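Local coordinates for glycerol dehydrogenase (Bacillus coagulans, PDB 6CSJ), which probably catalyses the oxidation of glycerol and related polyols, and in this engineered double mutant has acquired D-lactate dehydrogenase activity, at residues G272-F277 with G310-K315; V297-C300 with G304-V307; P306-D311 with Y361-W366. The protein carries 2 engineered substitutions. One frame throughout, in Å; residues are numbered along the deposited sequence.

All three contacts lie among the helices that follow the parallel-sheet part of the chain, and they share one element, the loop that joins helix 290-303 to helix 319-329. Along the chain, helix 271-285 comes first, then helix 290-303, then the loop, and last helix 345-365. Interaction 2 fastens the start of the loop to the helix it has just left. Interaction 3, which shares Pro-306 and Val-307 with interaction 2, ties the loop to the C-terminal helix through Asp-311 and Val-307, and interaction 1 lays the next part, at Leu-312, on helix 271-285. Their centres are about 8 to 10 Å apart, so a short irregular segment, anchored at several points, joins three helices.

Interaction 1 of 3, residues G272-F277 with G310-K315; sequences GEKVAF and GDLGVK
Leu-312 reaches from its loop to helix 271-285 and lays its two methyl groups on different neighbours, Phe-277 and Lys-274. It has the most surface buried by the contact, about 79 of the 141 Å² summed over both sides. CG stands anti to the carbonyl carbon (chi1 -54°) and chi2 is extended, which carries the branched end away from the loop backbone and against the helix. From there CD1 comes to 4.1 Å from Phe-277 CD2, meeting the ring obliquely. The other branch, CD2, lies 4.1 Å from Lys-274 CG, and about as far from the carbonyl oxygen of Glu-273. Phe-277 and Lys-274 are three residues apart on the helix, so the leucine end fits against one strip of its surface.

This illustrates how the helical part of an iron-containing alcohol dehydrogenase-type fold can be joined through loops: no hydrogen bond crosses between the two segments, and the attachment is apolar. Phe-277 also packs on Leu-309 of the same loop and on Ile-352 and Ala-355 of helix 345-365, which makes its ring a meeting place of three elements. Lys-274 gives only the aliphatic base of its chain to Leu-312. Bends at chi3 and chi4 help lead its amino group away, and NZ bonds to the carbonyl oxygens of Met-269 and Thr-266.

The loop turns where the leucine sits: Gly-313 N donates to Gly-310 O at 2.8 Å, bracketing Asp-311 and Leu-312. Gly-313 itself has a positive phi of 96°, where a CB would be pressed against the carbonyl oxygen of Leu-312.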
loop_
_atom_site.group_PDB
_atom_site.type_symbol
_atom_site.label_atom_id
_atom_site.label_comp_id
_atom_site.label_asym_id
_atom_site.label_seq_id
_atom_site.Cartn_x
_atom_site.Cartn_y
_atom_site.Cartn_z
ATOM N N GLY A 272 5.048 3.222 4.101
ATOM C CA GLY A 272 4.017 3.814 4.963
ATOM C C GLY A 272 4.548 4.655 6.115
ATOM O O GLY A 272 3.872 5.583 6.581
ATOM N N GLU A 273 5.752 4.335 6.574
ATOM C CA GLU A 273 6.440 5.138 7.584
ATOM C C GLU A 273 6.725 6.540 7.042
ATOM O O GLU A 273 6.482 7.537 7.719
ATOM C CB GLU A 273 7.737 4.452 8.034
ATOM C CG GLU A 273 7.489 3.146 8.792
ATOM C CD GLU A 273 8.748 2.337 9.076
ATOM O OE1 GLU A 273 9.739 2.434 8.313
ATOM O OE2 GLU A 273 8.731 1.573 10.065
ATOM N N LYS A 274 7.206 6.614 5.803
ATOM C CA LYS A 274 7.440 7.901 5.153
ATOM C C LYS A 274 6.136 8.624 4.802
ATOM O O LYS A 274 6.078 9.854 4.896
ATOM C CB LYS A 274 8.335 7.747 3.926
ATOM C CG LYS A 274 9.784 7.449 4.312
ATOM C CD LYS A 274 10.694 7.196 3.112
ATOM C CE LYS A 274 10.289 5.959 2.325
ATOM N NZ LYS A 274 11.480 5.235 1.810
ATOM N N VAL A 275 5.106 7.874 4.412
ATOM C CA VAL A 275 3.789 8.457 4.151
ATOM C C VAL A 275 3.199 9.073 5.430
ATOM O O VAL A 275 2.535 10.108 5.357
ATOM C CB VAL A 275 2.821 7.427 3.499
ATOM C CG1 VAL A 275 1.379 7.919 3.476
ATOM C CG2 VAL A 275 3.269 7.125 2.080
ATOM N N ALA A 276 3.452 8.460 6.589
ATOM C CA ALA A 276 2.985 9.019 7.871
ATOM C C ALA A 276 3.521 10.430 8.098
ATOM O O ALA A 276 2.769 11.321 8.496
ATOM C CB ALA A 276 3.384 8.127 9.035
ATOM N N PHE A 277 4.817 10.620 7.844
ATOM C CA PHE A 277 5.439 11.937 7.987
ATOM C C PHE A 277 4.941 12.897 6.907
ATOM O O PHE A 277 4.715 14.076 7.181
ATOM C CB PHE A 277 6.963 11.878 7.949
ATOM C CG PHE A 277 7.598 13.237 7.964
ATOM C CD1 PHE A 277 7.709 13.955 9.152
ATOM C CD2 PHE A 277 8.028 13.832 6.776
ATOM C CE1 PHE A 277 8.264 15.229 9.157
ATOM C CE2 PHE A 277 8.581 15.106 6.784
ATOM C CZ PHE A 277 8.704 15.799 7.966
ATOM N N GLY A 310 14.244 13.370 11.712
ATOM C CA GLY A 310 15.064 12.516 12.580
ATOM C C GLY A 310 14.566 11.085 12.662
ATOM O O GLY A 310 15.349 10.150 12.501
ATOM N N ASP A 311 13.259 10.909 12.869
ATOM C CA ASP A 311 12.653 9.567 12.933
ATOM C C ASP A 311 12.806 8.776 11.616
ATOM O O ASP A 311 12.724 7.547 11.626
ATOM C CB ASP A 311 11.159 9.633 13.304
ATOM C CG ASP A 311 10.900 10.175 14.710
ATOM O OD1 ASP A 311 11.846 10.270 15.529
ATOM O OD2 ASP A 311 9.727 10.501 15.003
ATOM N N LEU A 312 12.997 9.479 10.496
ATOM C CA LEU A 312 13.319 8.865 9.204
ATOM C C LEU A 312 14.823 8.655 8.953
ATOM O O LEU A 312 15.193 8.253 7.855
ATOM C CB LEU A 312 12.748 9.707 8.059
ATOM C CG LEU A 312 11.264 10.036 8.095
ATOM C CD1 LEU A 312 10.932 10.884 6.866
ATOM C CD2 LEU A 312 10.409 8.774 8.130
ATOM N N GLY A 313 15.673 8.927 9.948
ATOM C CA GLY A 313 17.125 8.749 9.839
ATOM C C GLY A 313 17.940 9.984 9.479
ATOM O O GLY A 313 19.174 9.908 9.396
ATOM N N VAL A 314 17.277 11.118 9.260
ATOM C CA VAL A 314 17.949 12.361 8.847
ATOM C C VAL A 314 18.531 13.042 10.089
ATOM O O VAL A 314 17.798 13.615 10.882
ATOM C CB VAL A 314 16.991 13.333 8.115
ATOM C CG1 VAL A 314 17.749 14.553 7.600
ATOM C CG2 VAL A 314 16.279 12.650 6.960
ATOM N N LYS A 315 19.850 12.965 10.253
ATOM C CA LYS A 315 20.536 13.511 11.427
ATOM C C LYS A 315 20.678 15.033 11.413
ATOM O O LYS A 315 20.704 15.636 12.477
ATOM C CB LYS A 315 21.929 12.886 11.582
ATOM C CG LYS A 315 21.918 11.362 11.731
ATOM C CD LYS A 315 23.154 10.869 12.467
ATOM C CE LYS A 315 22.960 9.450 12.939
ATOM N NZ LYS A 315 24.262 8.881 13.381
#

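Interaction 2 of 3, residues V297-C300 with G304-V307; sequences VSFC and GLPV
Cys-300 and Leu-305 meet across the C-terminal end of helix 290-303, where the chain shows a six-to-one bond and a positive-phi glycine, features consistent with a Schellman motif. Cys-300 O accepts two backbone N-H groups: Gly-304 N at 2.9 Å lies nearly on the extension of the carbonyl bond, whereas Leu-305 N, also at 2.9 Å, is tilted 30° from the carbonyl plane. The reversal at Gly-304 turns Leu-305 back against the last turn of the helix, setting its CB 3.7 Å from Cys-300 CB, the apolar contact that usually accompanies such an ending. Cys-300 SG also lies beside the leucine, while Leu-305 CD1 reaches obliquely to the Phe-299 ring, 4.0 Å from CE2. Helix 162-173 closes over this group through Val-166, Met-169 and Leu-173. Val-307 comes in with its CG1 methyl and crosses Val-297 at about a right angle. With CG1 anti to the carbonyl carbon (chi1 -60°), that methyl is directed to the helix, where it lies 4.1 Å from Val-297 CG1 and 3.5 Å from Cys-300 CB.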
loop_
_atom_site.group_PDB
_atom_site.type_symbol
_atom_site.label_atom_id
_atom_site.label_comp_id
_atom_site.label_asym_id
_atom_site.label_seq_id
_atom_site.Cartn_x
_atom_site.Cartn_y
_atom_site.Cartn_z
ATOM N N VAL A 297 -0.361 13.229 15.420
ATOM C CA VAL A 297 0.964 13.091 16.026
ATOM C C VAL A 297 0.890 12.133 17.216
ATOM O O VAL A 297 1.773 11.294 17.396
ATOM C CB VAL A 297 1.552 14.449 16.463
ATOM C CG1 VAL A 297 2.874 14.264 17.211
ATOM C CG2 VAL A 297 1.760 15.355 15.246
ATOM N N SER A 298 -0.184 12.259 18.006
ATOM C CA SER A 298 -0.420 11.410 19.172
ATOM C C SER A 298 -0.561 9.934 18.776
ATOM O O SER A 298 0.083 9.057 19.366
ATOM C CB SER A 298 -1.668 11.871 19.925
ATOM O OG SER A 298 -1.921 11.053 21.057
ATOM N N PHE A 299 -1.400 9.670 17.781
ATOM C CA PHE A 299 -1.533 8.328 17.247
ATOM C C PHE A 299 -0.186 7.763 16.772
ATOM O O PHE A 299 0.150 6.618 17.095
ATOM C CB PHE A 299 -2.546 8.261 16.100
ATOM C CG PHE A 299 -2.522 6.955 15.381
ATOM C CD1 PHE A 299 -3.030 5.824 15.998
ATOM C CD2 PHE A 299 -1.918 6.833 14.130
ATOM C CE1 PHE A 299 -2.977 4.586 15.361
ATOM C CE2 PHE A 299 -1.862 5.602 13.489
ATOM C CZ PHE A 299 -2.394 4.480 14.099
ATOM N N CYS A 300 0.569 8.557 16.012
ATOM C CA CYS A 300 1.865 8.114 15.477
ATOM C C CYS A 300 2.848 7.765 16.600
ATOM O O CYS A 300 3.512 6.724 16.550
ATOM C CB CYS A 300 2.471 9.160 14.533
ATOM S SG CYS A 300 1.642 9.374 12.928
ATOM N N GLY A 304 4.477 4.063 17.091
ATOM C CA GLY A 304 5.884 4.070 16.657
ATOM C C GLY A 304 6.103 4.506 15.219
ATOM O O GLY A 304 7.087 4.119 14.607
ATOM N N LEU A 305 5.192 5.324 14.688
ATOM C CA LEU A 305 5.354 5.926 13.367
ATOM C C LEU A 305 6.177 7.221 13.493
ATOM O O LEU A 305 6.102 7.904 14.511
ATOM C CB LEU A 305 3.979 6.228 12.748
ATOM C CG LEU A 305 3.219 5.012 12.214
ATOM C CD1 LEU A 305 1.801 5.404 11.833
ATOM C CD2 LEU A 305 3.936 4.377 11.029
ATOM N N PRO A 306 6.960 7.568 12.457
ATOM C CA PRO A 306 7.782 8.782 12.517
ATOM C C PRO A 306 6.974 10.087 12.405
ATOM O O PRO A 306 6.036 10.168 11.608
ATOM C CB PRO A 306 8.723 8.615 11.317
ATOM C CG PRO A 306 7.957 7.780 10.362
ATOM C CD PRO A 306 7.178 6.824 11.201
ATOM N N VAL A 307 7.334 11.078 13.227
ATOM C CA VAL A 307 6.771 12.444 13.152
ATOM C C VAL A 307 7.844 13.546 12.976
ATOM O O VAL A 307 7.538 14.729 13.080
ATOM C CB VAL A 307 5.890 12.765 14.380
ATOM C CG1 VAL A 307 4.729 11.794 14.461
ATOM C CG2 VAL A 307 6.697 12.754 15.686
#

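Interaction 3 of 3, residues P306-D311 with Y361-W366; sequences PVTLGD and YYKEKW
Asp-311 and Lys-363 form the salt bridge that joins the loop to the end of the C-terminal helix, with Lys-363 NZ 2.9 Å from Asp-311 OD1; as a hydrogen bond it is weak. The carboxylate has two partners. While OD1 faces the lysine, OD2 uses its anti lone pair to accept Val-307 N at 3.0 Å, in a nearly straight bond of 167°. The aspartate is thus also held by its own loop. Replacing Asp-311 with an alanine would probably leave the lysine end without its countercharge and Val-307 N without its acceptor.

The lysine chain bends at chi3 (62°), and its aliphatic part runs across the valine: Lys-363 CD lies 3.9 Å from Val-307 CG2, and the two side chains cross at a slant. Its charged end points toward the hydroxyl of Thr-308, but at 4.1 Å from NZ to OG1 this is only proximity. That hydroxyl is engaged locally, and Asp-356 and Arg-360 of helix 345-365 pack on the threonine.

Thr-308 OG1 accepts from Asp-311 N at 2.9 Å, three residues on, which makes residues 308-311 an ST motif, with residues 309-311 at helical backbone angles.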
loop_
_atom_site.group_PDB
_atom_site.type_symbol
_atom_site.label_atom_id
_atom_site.label_comp_id
_atom_site.label_asym_id
_atom_site.label_seq_id
_atom_site.Cartn_x
_atom_site.Cartn_y
_atom_site.Cartn_z
ATOM N N PRO A 306 6.960 7.568 12.457
ATOM C CA PRO A 306 7.782 8.782 12.517
ATOM C C PRO A 306 6.974 10.087 12.405
ATOM O O PRO A 306 6.036 10.168 11.608
ATOM C CB PRO A 306 8.723 8.615 11.317
ATOM C CG PRO A 306 7.957 7.780 10.362
ATOM C CD PRO A 306 7.178 6.824 11.201
ATOM N N VAL A 307 7.334 11.078 13.227
ATOM C CA VAL A 307 6.771 12.444 13.152
ATOM C C VAL A 307 7.844 13.546 12.976
ATOM O O VAL A 307 7.538 14.729 13.080
ATOM C CB VAL A 307 5.890 12.765 14.380
ATOM C CG1 VAL A 307 4.729 11.794 14.461
ATOM C CG2 VAL A 307 6.697 12.754 15.686
ATOM N N THR A 308 9.088 13.155 12.711
ATOM C CA THR A 308 10.161 14.090 12.392
ATOM C C THR A 308 11.028 13.500 11.280
ATOM O O THR A 308 10.945 12.307 10.979
ATOM C CB THR A 308 11.056 14.370 13.616
ATOM O OG1 THR A 308 11.776 13.182 13.975
ATOM C CG2 THR A 308 10.242 14.840 14.798
ATOM N N LEU A 309 11.860 14.354 10.691
ATOM C CA LEU A 309 12.897 13.913 9.757
ATOM C C LEU A 309 13.935 13.043 10.460
ATOM O O LEU A 309 14.431 12.082 9.876
ATOM C CB LEU A 309 13.558 15.117 9.073
ATOM C CG LEU A 309 12.636 15.856 8.103
ATOM C CD1 LEU A 309 13.244 17.202 7.725
ATOM C CD2 LEU A 309 12.352 15.016 6.859
ATOM N N GLY A 310 14.244 13.370 11.712
ATOM C CA GLY A 310 15.064 12.516 12.580
ATOM C C GLY A 310 14.566 11.085 12.662
ATOM O O GLY A 310 15.349 10.150 12.501
ATOM N N ASP A 311 13.259 10.909 12.869
ATOM C CA ASP A 311 12.653 9.567 12.933
ATOM C C ASP A 311 12.806 8.776 11.616
ATOM O O ASP A 311 12.724 7.547 11.626
ATOM C CB ASP A 311 11.159 9.633 13.304
ATOM C CG ASP A 311 10.900 10.175 14.710
ATOM O OD1 ASP A 311 11.846 10.270 15.529
ATOM O OD2 ASP A 311 9.727 10.501 15.003
ATOM N N TYR A 361 8.412 19.374 18.579
ATOM C CA TYR A 361 7.709 20.112 19.633
ATOM C C TYR A 361 6.836 19.196 20.483
ATOM O O TYR A 361 6.909 19.256 21.713
ATOM C CB TYR A 361 6.871 21.265 19.038
ATOM C CG TYR A 361 5.960 21.949 20.032
ATOM C CD1 TYR A 361 6.432 22.986 20.850
ATOM C CD2 TYR A 361 4.625 21.555 20.168
ATOM C CE1 TYR A 361 5.597 23.610 21.774
ATOM C CE2 TYR A 361 3.791 22.167 21.087
ATOM C CZ TYR A 361 4.280 23.194 21.883
ATOM O OH TYR A 361 3.432 23.792 22.789
ATOM N N TYR A 362 6.026 18.355 19.837
ATOM C CA TYR A 362 5.115 17.453 20.566
ATOM C C TYR A 362 5.811 16.259 21.235
ATOM O O TYR A 362 5.403 15.844 22.316
ATOM C CB TYR A 362 3.943 17.008 19.675
ATOM C CG TYR A 362 2.903 18.098 19.501
ATOM C CD1 TYR A 362 2.145 18.541 20.586
ATOM C CD2 TYR A 362 2.672 18.684 18.255
ATOM C CE1 TYR A 362 1.191 19.541 20.440
ATOM C CE2 TYR A 362 1.714 19.683 18.100
ATOM C CZ TYR A 362 0.982 20.106 19.186
ATOM O OH TYR A 362 0.046 21.087 19.040
ATOM N N LYS A 363 6.860 15.723 20.614
ATOM C CA LYS A 363 7.718 14.722 21.276
ATOM C C LYS A 363 8.304 15.223 22.599
ATOM O O LYS A 363 8.312 14.501 23.588
ATOM C CB LYS A 363 8.851 14.266 20.373
ATOM C CG LYS A 363 8.434 13.142 19.429
ATOM C CD LYS A 363 9.533 12.821 18.422
ATOM C CE LYS A 363 10.831 12.327 19.014
ATOM N NZ LYS A 363 11.659 11.937 17.848
ATOM N N GLU A 364 8.786 16.461 22.608
ATOM C CA GLU A 364 9.387 17.049 23.808
ATOM C C GLU A 364 8.317 17.377 24.851
ATOM O O GLU A 364 8.530 17.169 26.031
ATOM C CB GLU A 364 10.199 18.306 23.447
ATOM C CG GLU A 364 11.551 18.440 24.124
ATOM C CD GLU A 364 12.601 19.114 23.234
ATOM O OE1 GLU A 364 12.425 20.294 22.862
ATOM O OE2 GLU A 364 13.597 18.446 22.900
ATOM N N LYS A 365 7.168 17.874 24.404
ATOM C CA LYS A 365 6.076 18.251 25.304
ATOM C C LYS A 365 5.327 17.063 25.928
ATOM O O LYS A 365 4.769 17.224 27.009
ATOM C CB LYS A 365 5.087 19.181 24.580
ATOM C CG LYS A 365 3.983 19.746 25.459
ATOM C CD LYS A 365 3.227 20.865 24.786
ATOM C CE LYS A 365 2.177 21.445 25.706
ATOM N NZ LYS A 365 0.918 20.652 25.667
ATOM N N TRP A 366 5.314 15.889 25.277
ATOM C CA TRP A 366 4.550 14.718 25.761
ATOM C C TRP A 366 5.401 13.560 26.333
ATOM O O TRP A 366 6.620 13.641 26.497
ATOM C CB TRP A 366 3.649 14.199 24.635
ATOM C CG TRP A 366 2.494 15.112 24.273
ATOM C CD1 TRP A 366 1.928 16.074 25.060
ATOM C CD2 TRP A 366 1.732 15.097 23.051
ATOM N NE1 TRP A 366 0.874 16.664 24.405
ATOM C CE2 TRP A 366 0.727 16.081 23.174
ATOM C CE3 TRP A 366 1.809 14.357 21.871
ATOM C CZ2 TRP A 366 -0.190 16.364 22.150
ATOM C CZ3 TRP A 366 0.872 14.630 20.843
ATOM C CH2 TRP A 366 -0.105 15.636 20.997
ATOM O OXT TRP A 366 4.862 12.517 26.692
#